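Local coordinates for protein D-aminoacyl-tRNA deacylase (Archaeoglobus fulgidus, PDB 1YQE) that probably hydrolyses D-aminoacyl-tRNAs to free tRNA and D-amino acids with the help of zinc, recycling mischarged tRNA, at residues Ala28-Lys33 against Tyr41-Phe46. Sequence-based numbering, arbitrary orientation.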
loop_
_atom_site.group_PDB
_atom_site.type_symbol
_atom_site.label_atom_id
_atom_site.label_comp_id
_atom_site.label_asym_id
_atom_site.label_seq_id
_atom_site.Cartn_x
_atom_site.Cartn_y
_atom_site.Cartn_z
ATOM N N ALA A 28 3.944 -0.150 -22.709
ATOM C CA ALA A 28 5.262 0.264 -23.176
ATOM C C ALA A 28 5.961 -0.868 -23.921
ATOM O O ALA A 28 5.490 -2.004 -23.926
ATOM C CB ALA A 28 6.116 0.717 -21.998
ATOM N N ASP A 29 7.087 -0.546 -24.549
ATOM C CA ASP A 29 7.858 -1.529 -25.298
ATOM C C ASP A 29 8.775 -2.259 -24.327
ATOM O O ASP A 29 9.835 -1.754 -23.966
ATOM C CB ASP A 29 8.686 -0.826 -26.378
ATOM C CG ASP A 29 9.308 -1.798 -27.366
ATOM O OD1 ASP A 29 10.087 -1.343 -28.231
ATOM O OD2 ASP A 29 9.015 -3.012 -27.285
ATOM N N PHE A 30 8.364 -3.448 -23.901
ATOM C CA PHE A 30 9.162 -4.214 -22.953
ATOM C C PHE A 30 10.039 -5.287 -23.579
ATOM O O PHE A 30 9.770 -5.775 -24.673
ATOM C CB PHE A 30 8.265 -4.867 -21.894
ATOM C CG PHE A 30 7.715 -3.903 -20.879
ATOM C CD1 PHE A 30 6.559 -3.174 -21.141
ATOM C CD2 PHE A 30 8.364 -3.721 -19.659
ATOM C CE1 PHE A 30 6.050 -2.277 -20.204
ATOM C CE2 PHE A 30 7.866 -2.825 -18.712
ATOM C CZ PHE A 30 6.705 -2.101 -18.985
ATOM N N GLU A 31 11.096 -5.639 -22.857
ATOM C CA GLU A 31 12.036 -6.671 -23.272
ATOM C C GLU A 31 12.253 -7.567 -22.059
ATOM O O GLU A 31 12.758 -7.118 -21.029
ATOM C CB GLU A 31 13.362 -6.043 -23.699
ATOM C CG GLU A 31 14.411 -7.053 -24.121
ATOM C CD GLU A 31 15.685 -6.395 -24.605
ATOM O OE1 GLU A 31 16.318 -5.662 -23.813
ATOM O OE2 GLU A 31 16.054 -6.610 -25.780
ATOM N N GLU A 32 11.861 -8.832 -22.175
ATOM C CA GLU A 32 12.006 -9.764 -21.067
ATOM C C GLU A 32 13.423 -10.299 -20.914
ATOM O O GLU A 32 14.118 -10.552 -21.897
ATOM C CB GLU A 32 11.047 -10.946 -21.224
ATOM C CG GLU A 32 11.041 -11.864 -20.014
ATOM C CD GLU A 32 10.318 -13.168 -20.259
ATOM O OE1 GLU A 32 9.142 -13.138 -20.678
ATOM O OE2 GLU A 32 10.933 -14.229 -20.024
ATOM N N LYS A 33 13.839 -10.465 -19.666
ATOM C CA LYS A 33 15.157 -10.991 -19.339
ATOM C C LYS A 33 15.016 -11.843 -18.091
ATOM O O LYS A 33 14.398 -11.427 -17.115
ATOM C CB LYS A 33 16.151 -9.861 -19.062
ATOM C CG LYS A 33 16.564 -9.063 -20.283
ATOM C CD LYS A 33 17.675 -8.085 -19.925
ATOM C CE LYS A 33 18.161 -7.313 -21.141
ATOM N NZ LYS A 33 19.292 -6.410 -20.793
ATOM N N TYR A 41 11.063 -7.551 -16.896
ATOM C CA TYR A 41 10.561 -6.943 -18.118
ATOM C C TYR A 41 11.008 -5.493 -18.050
ATOM O O TYR A 41 10.617 -4.760 -17.140
ATOM C CB TYR A 41 9.035 -7.036 -18.190
ATOM C CG TYR A 41 8.507 -8.453 -18.118
ATOM C CD1 TYR A 41 8.385 -9.111 -16.894
ATOM C CD2 TYR A 41 8.155 -9.148 -19.275
ATOM C CE1 TYR A 41 7.927 -10.426 -16.822
ATOM C CE2 TYR A 41 7.696 -10.465 -19.215
ATOM C CZ TYR A 41 7.585 -11.096 -17.986
ATOM O OH TYR A 41 7.135 -12.397 -17.911
ATOM N N LEU A 42 11.833 -5.085 -19.008
ATOM C CA LEU A 42 12.368 -3.732 -19.022
ATOM C C LEU A 42 11.842 -2.838 -20.135
ATOM O O LEU A 42 11.532 -3.297 -21.234
ATOM C CB LEU A 42 13.891 -3.792 -19.119
ATOM C CG LEU A 42 14.589 -4.748 -18.153
ATOM C CD1 LEU A 42 16.049 -4.907 -18.553
ATOM C CD2 LEU A 42 14.461 -4.220 -16.738
ATOM N N SER A 43 11.766 -1.549 -19.826
ATOM C CA SER A 43 11.318 -0.529 -20.761
ATOM C C SER A 43 11.885 0.780 -20.233
ATOM O O SER A 43 12.484 0.805 -19.157
ATOM C CB SER A 43 9.788 -0.462 -20.805
ATOM O OG SER A 43 9.258 0.044 -19.595
ATOM N N ASP A 44 11.707 1.863 -20.981
ATOM C CA ASP A 44 12.213 3.160 -20.547
ATOM C C ASP A 44 11.170 3.911 -19.724
ATOM O O ASP A 44 11.387 5.052 -19.322
ATOM C CB ASP A 44 12.618 4.006 -21.756
ATOM C CG ASP A 44 11.512 4.123 -22.780
ATOM O OD1 ASP A 44 10.358 4.396 -22.385
ATOM O OD2 ASP A 44 11.795 3.951 -23.983
ATOM N N GLU A 45 10.034 3.264 -19.482
ATOM C CA GLU A 45 8.954 3.869 -18.712
ATOM C C GLU A 45 9.027 3.367 -17.270
ATOM O O GLU A 45 9.273 4.136 -16.342
ATOM C CB GLU A 45 7.605 3.491 -19.332
ATOM C CG GLU A 45 6.421 4.300 -18.823
ATOM C CD GLU A 45 6.481 5.758 -19.247
ATOM O OE1 GLU A 45 5.595 6.534 -18.830
ATOM O OE2 GLU A 45 7.411 6.127 -19.999
ATOM N N PHE A 46 8.809 2.069 -17.092
ATOM C CA PHE A 46 8.867 1.461 -15.770
ATOM C C PHE A 46 9.311 0.006 -15.900
ATOM O O PHE A 46 9.455 -0.504 -17.006
ATOM C CB PHE A 46 7.501 1.566 -15.076
ATOM C CG PHE A 46 6.391 0.854 -15.790
ATOM C CD1 PHE A 46 6.041 -0.446 -15.438
ATOM C CD2 PHE A 46 5.687 1.483 -16.815
ATOM C CE1 PHE A 46 5.005 -1.112 -16.094
ATOM C CE2 PHE A 46 4.652 0.828 -17.477
ATOM C CZ PHE A 46 4.307 -0.474 -17.116
HETATM O O HOH W 1 10.685 0.880 -23.777
#
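Glu31 and Leu42 form an antiparallel hydrogen-bonded pair near the open end of the beta hairpin of strands 31-35 and 38-42, at one border of the mixed sheet. Glu31 N donates to Leu42 O at 2.9 Å and Leu42 N to Glu31 O at 3.0 Å. The neighbouring pair, Glu32 with Tyr41, is non-hydrogen-bonded, and Phe30 CA adds a CA-H...O contact to Leu42 O. Beyond the strands a water continues the pairing, donating to Asp29 O and accepting from Asp44 N.

The ring of Phe30 lies between the two chains where they leave the hairpin, against Ser43 and Phe46. CG anti to the carbonyl carbon (chi1 -74°) brings the ring round to the second chain, though the bond to CB does not itself point there. Ser43 covers one face, its CB 3.7 Å from the ring centroid in a CH-pi contact, while Tyr41 O lies at the ring edge. The far end of Phe30 meets Phe46 in an edge-to-face pair, planes 68° apart, with Phe30 CZ 3.4 Å from Phe46 CZ. Ile48 and Leu25 also touch Phe30, and Phe46 packs on Leu24 and on Leu178 and Ile181 of helix 167-182, linking the hairpin base to the helical layer beside the sheet.

On the face shared by Glu32 and Tyr41, the two side chains run side by side in the same direction. Glu32 CG sits over the tyrosine ring, 4.1 Å from its centroid; the carboxylate is bridged to Lys39, and Tyr41 OH bonds to Glu50. Lys33, crossing Leu42 at about a right angle, lays CD against Leu42 CD1. The turn after the strand is tied by Ser43, whose OG donates a 2.7 Å hydrogen bond to a lone pair of Phe46 O and weakly accepts from Glu45 N.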